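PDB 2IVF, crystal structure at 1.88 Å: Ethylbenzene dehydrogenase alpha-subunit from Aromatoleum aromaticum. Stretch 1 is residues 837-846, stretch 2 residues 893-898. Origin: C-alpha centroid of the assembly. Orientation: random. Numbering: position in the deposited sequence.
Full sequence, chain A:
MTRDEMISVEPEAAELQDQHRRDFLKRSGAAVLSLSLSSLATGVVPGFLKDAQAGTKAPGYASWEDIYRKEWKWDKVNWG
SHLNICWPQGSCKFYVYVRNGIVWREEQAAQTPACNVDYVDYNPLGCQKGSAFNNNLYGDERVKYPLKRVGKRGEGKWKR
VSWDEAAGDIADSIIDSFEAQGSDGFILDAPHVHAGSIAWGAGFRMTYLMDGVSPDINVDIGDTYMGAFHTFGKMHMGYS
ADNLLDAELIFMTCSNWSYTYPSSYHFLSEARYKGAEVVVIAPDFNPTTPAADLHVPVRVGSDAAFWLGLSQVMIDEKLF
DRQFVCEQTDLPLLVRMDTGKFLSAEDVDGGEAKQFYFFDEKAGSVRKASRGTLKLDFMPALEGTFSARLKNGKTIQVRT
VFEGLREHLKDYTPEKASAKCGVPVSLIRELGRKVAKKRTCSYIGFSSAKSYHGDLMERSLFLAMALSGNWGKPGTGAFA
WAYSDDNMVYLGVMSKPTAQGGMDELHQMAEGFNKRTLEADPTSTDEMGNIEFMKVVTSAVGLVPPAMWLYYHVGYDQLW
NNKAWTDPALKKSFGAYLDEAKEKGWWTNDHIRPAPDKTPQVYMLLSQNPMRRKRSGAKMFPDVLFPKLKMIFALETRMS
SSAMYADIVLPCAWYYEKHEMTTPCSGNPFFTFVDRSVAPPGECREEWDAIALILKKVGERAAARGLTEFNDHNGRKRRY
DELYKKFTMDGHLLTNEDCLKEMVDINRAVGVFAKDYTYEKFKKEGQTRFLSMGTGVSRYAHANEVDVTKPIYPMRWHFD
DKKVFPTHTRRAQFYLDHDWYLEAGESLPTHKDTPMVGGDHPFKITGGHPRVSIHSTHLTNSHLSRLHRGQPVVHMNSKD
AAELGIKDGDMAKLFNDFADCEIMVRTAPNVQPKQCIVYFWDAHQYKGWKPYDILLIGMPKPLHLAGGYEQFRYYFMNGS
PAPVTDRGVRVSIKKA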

# COMPACT_ATOMS: atom_id res chain seq x y z
N VAL A 837 -13.94 9.84 23.85
CA VAL A 837 -14.90 9.25 22.93
C VAL A 837 -14.88 7.73 23.11
O VAL A 837 -13.82 7.11 22.98
CB VAL A 837 -14.55 9.56 21.47
CG1 VAL A 837 -15.65 9.03 20.53
CG2 VAL A 837 -14.24 11.09 21.25
N GLY A 838 -16.06 7.14 23.34
CA GLY A 838 -16.19 5.72 23.58
C GLY A 838 -16.27 5.35 25.05
O GLY A 838 -16.59 4.21 25.37
N GLY A 839 -15.93 6.27 25.93
CA GLY A 839 -16.03 6.02 27.38
C GLY A 839 -14.63 5.89 27.94
O GLY A 839 -13.65 6.13 27.26
N ASP A 840 -14.55 5.51 29.20
CA ASP A 840 -13.30 5.47 29.88
C ASP A 840 -12.68 4.09 29.70
O ASP A 840 -12.90 3.18 30.51
CB ASP A 840 -13.51 5.76 31.37
CG ASP A 840 -12.20 5.86 32.11
OD1 ASP A 840 -11.15 5.83 31.44
OD2 ASP A 840 -12.22 5.92 33.34
N HIS A 841 -11.92 3.96 28.63
CA HIS A 841 -11.28 2.73 28.28
C HIS A 841 -9.85 3.09 28.06
O HIS A 841 -9.56 4.21 27.68
CB HIS A 841 -11.90 2.12 27.01
CG HIS A 841 -13.28 1.57 27.23
ND1 HIS A 841 -14.43 2.28 26.94
CD2 HIS A 841 -13.70 0.40 27.74
CE1 HIS A 841 -15.48 1.58 27.29
NE2 HIS A 841 -15.07 0.43 27.77
N PRO A 842 -8.95 2.15 28.31
CA PRO A 842 -7.55 2.53 28.44
C PRO A 842 -6.73 2.67 27.17
O PRO A 842 -5.71 3.34 27.25
CB PRO A 842 -6.98 1.42 29.32
CG PRO A 842 -7.71 0.27 28.92
CD PRO A 842 -9.12 0.72 28.56
N PHE A 843 -7.12 2.10 26.03
CA PHE A 843 -6.29 2.26 24.84
C PHE A 843 -6.84 3.43 24.03
O PHE A 843 -8.03 3.72 24.06
CB PHE A 843 -6.25 1.03 23.93
CG PHE A 843 -5.57 -0.14 24.56
CD1 PHE A 843 -6.25 -0.94 25.46
CD2 PHE A 843 -4.22 -0.43 24.28
CE1 PHE A 843 -5.63 -2.02 26.06
CE2 PHE A 843 -3.59 -1.52 24.89
CZ PHE A 843 -4.30 -2.31 25.75
N LYS A 844 -5.93 4.11 23.36
CA LYS A 844 -6.28 5.09 22.33
C LYS A 844 -6.01 4.45 20.98
O LYS A 844 -4.87 4.05 20.69
CB LYS A 844 -5.50 6.37 22.51
CG LYS A 844 -6.09 7.28 23.54
CD LYS A 844 -5.46 8.65 23.40
CE LYS A 844 -6.05 9.62 24.35
NZ LYS A 844 -5.39 10.93 24.17
N ILE A 845 -7.06 4.33 20.16
CA ILE A 845 -6.93 3.65 18.90
C ILE A 845 -6.61 4.65 17.81
O ILE A 845 -7.28 5.68 17.66
CB ILE A 845 -8.21 2.80 18.59
CG1 ILE A 845 -7.95 1.86 17.40
CG2 ILE A 845 -9.48 3.69 18.39
CD1 ILE A 845 -8.88 0.62 17.48
N THR A 846 -5.58 4.34 17.04
CA THR A 846 -5.23 5.11 15.90
C THR A 846 -5.29 4.23 14.65
O THR A 846 -5.45 2.99 14.73
CB THR A 846 -3.83 5.78 16.04
OG1 THR A 846 -2.80 4.79 16.07
CG2 THR A 846 -3.75 6.69 17.30
N LYS A 893 -11.01 -9.01 21.04
CA LYS A 893 -12.13 -8.09 20.94
C LYS A 893 -11.63 -6.70 21.26
O LYS A 893 -10.90 -6.51 22.25
CB LYS A 893 -13.27 -8.40 21.92
CG LYS A 893 -13.93 -9.71 21.75
CD LYS A 893 -14.56 -9.90 20.39
CE LYS A 893 -15.60 -11.06 20.47
NZ LYS A 893 -16.17 -11.34 19.16
N LEU A 894 -11.96 -5.76 20.39
CA LEU A 894 -11.86 -4.35 20.70
C LEU A 894 -13.25 -3.87 21.02
O LEU A 894 -14.22 -4.23 20.31
CB LEU A 894 -11.35 -3.53 19.52
CG LEU A 894 -9.88 -3.36 19.14
CD1 LEU A 894 -9.09 -4.59 19.41
CD2 LEU A 894 -9.77 -2.83 17.68
N PHE A 895 -13.38 -3.08 22.06
CA PHE A 895 -14.69 -2.60 22.41
C PHE A 895 -14.67 -1.32 23.19
O PHE A 895 -13.68 -1.00 23.85
CB PHE A 895 -15.49 -3.72 23.18
CG PHE A 895 -14.91 -4.07 24.53
CD1 PHE A 895 -13.83 -4.95 24.64
CD2 PHE A 895 -15.46 -3.54 25.69
CE1 PHE A 895 -13.33 -5.27 25.88
CE2 PHE A 895 -14.95 -3.86 26.94
CZ PHE A 895 -13.89 -4.72 27.04
N ASN A 896 -15.80 -0.63 23.19
CA ASN A 896 -15.96 0.50 24.07
C ASN A 896 -17.42 0.60 24.43
O ASN A 896 -18.14 -0.39 24.31
CB ASN A 896 -15.39 1.77 23.46
CG ASN A 896 -16.02 2.17 22.12
OD1 ASN A 896 -17.11 1.76 21.76
ND2 ASN A 896 -15.31 3.00 21.38
N ASP A 897 -17.84 1.75 24.92
CA ASP A 897 -19.22 1.89 25.36
C ASP A 897 -20.24 1.80 24.23
O ASP A 897 -21.43 1.61 24.49
CB ASP A 897 -19.40 3.17 26.19
CG ASP A 897 -18.75 3.06 27.56
OD1 ASP A 897 -18.20 1.96 27.88
OD2 ASP A 897 -18.74 4.09 28.29
N PHE A 898 -19.80 1.87 22.99
CA PHE A 898 -20.70 1.89 21.86
C PHE A 898 -20.82 0.57 21.12
O PHE A 898 -21.92 0.18 20.79
CB PHE A 898 -20.30 2.99 20.89
CG PHE A 898 -21.21 3.10 19.74
CD1 PHE A 898 -22.46 3.67 19.87
CD2 PHE A 898 -20.83 2.60 18.50
CE1 PHE A 898 -23.33 3.76 18.78
CE2 PHE A 898 -21.70 2.69 17.39
CZ PHE A 898 -22.95 3.26 17.54
O HOH W 1 -16.99 4.42 30.25

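A single direct hydrogen bond joins the two stretches: the backbone N of Asp-897 donates to Gly-838 O at 2.8 Å, with a nearly straight N-H...O angle of 160°. Gly-838 O also accepts a weak bond from within its own stretch, from His-841 ND1 at 3.3 Å, which ties the imidazole to the same carbonyl. A water adds a second polar link, accepting from Asp-840 N (2.9 Å) and donating to Asp-897 OD2 (2.6 Å).

Both glycines suit this close approach. Their positive phi angles would press a side chain against the preceding carbonyl, and an ideal CB would also lie 2.5 Å from Asn-896 ND2 at Gly-838 and 2.1 Å from Asp-897 OD2 at Gly-839.

His-841, in the m rotamer, points toward stretch 2 and has the largest area covered in the contact. Asn-896 CA sits over one face of its ring, 3.8 Å from the ring centroid, in a CH-pi contact. The Phe-895 ring approaches obliquely, with centroids 5.9 Å apart and planes at 74°. Asn-896 OD1 accepts from Phe-898 N at 3.0 Å, bracing the turn after the strand.

Farther along, the strands meet through apolar side chains alone: Ile-845 CD1 packs against Leu-894 CD2 at 3.6 Å, both residues buried. In all, the contact buries 317 Å².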